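Local coordinates for putative endonuclease/exonuclease/phosphatase family protein (Bacteroides thetaiotaomicron, PDB 3MPR) that probably acts as a metal-dependent hydrolase of the endonuclease/exonuclease/phosphatase family, cleaving phosphodiester bonds of nucleic acids or related phosphoesters, at residues T49-L54 with K80-A85. Sequence-based numbering, arbitrary orientation.
Sequences TQECFL and KGEHSA
H83 and C52 make the central polar contact: the backbone N and the ring ND1 of H83 both donate to the carbonyl O of C52, each at 2.9 Å, from opposite faces of the carbonyl plane. In H83 chi1 sets CG beside the backbone N, and the turn of the ring about CB-CG (chi2 66°) brings ND1 to C52 O; histidine suits the place because ND1 can carry a proton so close to the main chain. T49 also bonds one carbonyl twice: its N and OG1 both donate to A85 O, the hydroxyl at 2.7 Å and tilted from the carbonyl plane, the amide nitrogen nearly in line with the C=O bond.

Three waters bridge the two segments, some beside direct bonds. One joins T49 OG1, C52 N and H83 O; another links E51 N to E82 OE1; the third bridges L54 N and G81 O, at the first turn of helix 54-63.

Van der Waals contact is modest. The F53 ring brings CD1 to 3.6 Å from G81 O and CE1 to 4.0 Å from E82 CG, while CB of L54 meets CE1 of H83. Glycine fits position 81 because its backbone angles would jam a CB against the preceding carbonyl O.

The acidic side chains of E51 and E82 run side by side, their carboxylate planes 16° apart and E51 OE1 4.3 Å from E82 OE2. R15 forms a salt bridge with E51, whose carboxylate also accepts from N16 N and N13 ND2.

E51 is a magnesium ligand of this protein, although no metal is bound here. A glutamate just beyond the end of a core strand, here 46-50, is a classic metal ligand of the DNase I-like fold, and the 80-85 loop packs against it.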
loop_
_atom_site.group_PDB
_atom_site.type_symbol
_atom_site.label_atom_id
_atom_site.label_comp_id
_atom_site.label_asym_id
_atom_site.label_seq_id
_atom_site.Cartn_x
_atom_site.Cartn_y
_atom_site.Cartn_z
ATOM N N THR A 49 -5.257 3.650 -17.083
ATOM C CA THR A 49 -3.970 3.091 -17.472
ATOM C C THR A 49 -3.459 3.780 -18.731
ATOM O O THR A 49 -4.240 4.336 -19.499
ATOM C CB THR A 49 -4.080 1.588 -17.764
ATOM O OG1 THR A 49 -4.927 1.378 -18.908
ATOM C CG2 THR A 49 -4.633 0.841 -16.547
ATOM N N GLN A 50 -2.153 3.733 -18.956
ATOM C CA GLN A 50 -1.607 4.239 -20.204
ATOM C C GLN A 50 -0.644 3.221 -20.820
ATOM O O GLN A 50 -0.094 2.362 -20.121
ATOM C CB GLN A 50 -0.933 5.599 -20.006
ATOM C CG GLN A 50 -1.815 6.641 -19.303
ATOM C CD GLN A 50 -1.804 6.519 -17.787
ATOM O OE1 GLN A 50 -0.759 6.281 -17.172
ATOM N NE2 GLN A 50 -2.970 6.702 -17.168
ATOM N N GLU A 51 -0.489 3.320 -22.138
ATOM C CA GLU A 51 0.492 2.565 -22.926
ATOM C C GLU A 51 0.156 1.129 -23.310
ATOM O O GLU A 51 0.945 0.482 -23.989
ATOM C CB GLU A 51 1.886 2.614 -22.298
ATOM C CG GLU A 51 2.509 3.992 -22.323
ATOM C CD GLU A 51 4.021 3.980 -22.132
ATOM O OE1 GLU A 51 4.680 2.978 -22.506
ATOM O OE2 GLU A 51 4.552 4.997 -21.635
ATOM N N CYS A 52 -0.989 0.614 -22.889
ATOM C CA CYS A 52 -1.287 -0.785 -23.194
ATOM C C CYS A 52 -1.709 -1.011 -24.643
ATOM O O CYS A 52 -2.598 -0.344 -25.147
ATOM C CB CYS A 52 -2.405 -1.299 -22.298
ATOM S SG CYS A 52 -1.880 -1.581 -20.597
ATOM N N PHE A 53 -1.096 -1.993 -25.286
ATOM C CA PHE A 53 -1.633 -2.498 -26.533
ATOM C C PHE A 53 -2.784 -3.422 -26.170
ATOM O O PHE A 53 -2.924 -3.820 -25.018
ATOM C CB PHE A 53 -0.549 -3.238 -27.324
ATOM C CG PHE A 53 0.530 -2.345 -27.850
ATOM C CD1 PHE A 53 0.263 -1.436 -28.856
ATOM C CD2 PHE A 53 1.823 -2.436 -27.361
ATOM C CE1 PHE A 53 1.256 -0.615 -29.350
ATOM C CE2 PHE A 53 2.820 -1.615 -27.848
ATOM C CZ PHE A 53 2.536 -0.703 -28.845
ATOM N N LEU A 54 -3.625 -3.766 -27.136
ATOM C CA LEU A 54 -4.790 -4.575 -26.817
ATOM C C LEU A 54 -4.418 -5.895 -26.139
ATOM O O LEU A 54 -5.114 -6.343 -25.237
ATOM C CB LEU A 54 -5.632 -4.839 -28.076
ATOM C CG LEU A 54 -6.871 -5.722 -27.897
ATOM C CD1 LEU A 54 -7.842 -5.119 -26.893
ATOM C CD2 LEU A 54 -7.566 -5.974 -29.238
ATOM N N LYS A 80 -5.876 -0.929 -32.794
ATOM C CA LYS A 80 -4.474 -0.620 -33.061
ATOM C C LYS A 80 -3.895 0.489 -32.194
ATOM O O LYS A 80 -4.519 1.525 -32.003
ATOM C CB LYS A 80 -4.268 -0.264 -34.537
ATOM C CG LYS A 80 -4.309 -1.473 -35.464
ATOM C CD LYS A 80 -3.934 -1.101 -36.891
ATOM C CE LYS A 80 -3.874 -2.342 -37.777
ATOM N NZ LYS A 80 -5.122 -3.154 -37.692
ATOM N N GLY A 81 -2.685 0.267 -31.693
ATOM C CA GLY A 81 -1.955 1.284 -30.959
ATOM C C GLY A 81 -2.133 1.207 -29.448
ATOM O O GLY A 81 -2.824 0.329 -28.930
ATOM N N GLU A 82 -1.505 2.139 -28.741
ATOM C CA GLU A 82 -1.636 2.201 -27.287
ATOM C C GLU A 82 -3.018 2.710 -26.906
ATOM O O GLU A 82 -3.659 3.407 -27.688
ATOM C CB GLU A 82 -0.578 3.129 -26.710
ATOM C CG GLU A 82 0.841 2.677 -27.028
ATOM C CD GLU A 82 1.880 3.503 -26.308
ATOM O OE1 GLU A 82 1.498 4.438 -25.563
ATOM O OE2 GLU A 82 3.077 3.218 -26.491
ATOM N N HIS A 83 -3.467 2.348 -25.708
ATOM C CA HIS A 83 -4.764 2.780 -25.196
ATOM C C HIS A 83 -4.579 3.684 -23.985
ATOM O O HIS A 83 -3.529 3.663 -23.319
ATOM C CB HIS A 83 -5.602 1.577 -24.741
ATOM C CG HIS A 83 -5.999 0.641 -25.848
ATOM N ND1 HIS A 83 -5.085 -0.110 -26.555
ATOM C CD2 HIS A 83 -7.218 0.308 -26.340
ATOM C CE1 HIS A 83 -5.723 -0.851 -27.446
ATOM N NE2 HIS A 83 -7.019 -0.624 -27.329
ATOM N N SER A 84 -5.617 4.470 -23.712
ATOM C CA SER A 84 -5.803 5.116 -22.420
ATOM C C SER A 84 -6.937 4.382 -21.711
ATOM O O SER A 84 -7.936 4.983 -21.308
ATOM C CB SER A 84 -6.157 6.589 -22.618
ATOM O OG SER A 84 -5.065 7.280 -23.216
ATOM N N ALA A 85 -6.793 3.069 -21.569
ATOM C CA ALA A 85 -7.904 2.258 -21.088
ATOM C C ALA A 85 -8.223 2.506 -19.617
ATOM O O ALA A 85 -7.317 2.661 -18.803
ATOM C CB ALA A 85 -7.630 0.792 -21.328
HETATM O O HOH W 1 -3.767 1.548 -21.545
HETATM O O HOH W 2 -0.626 5.522 -23.945
HETATM O O HOH W 3 -3.570 -2.247 -29.627
#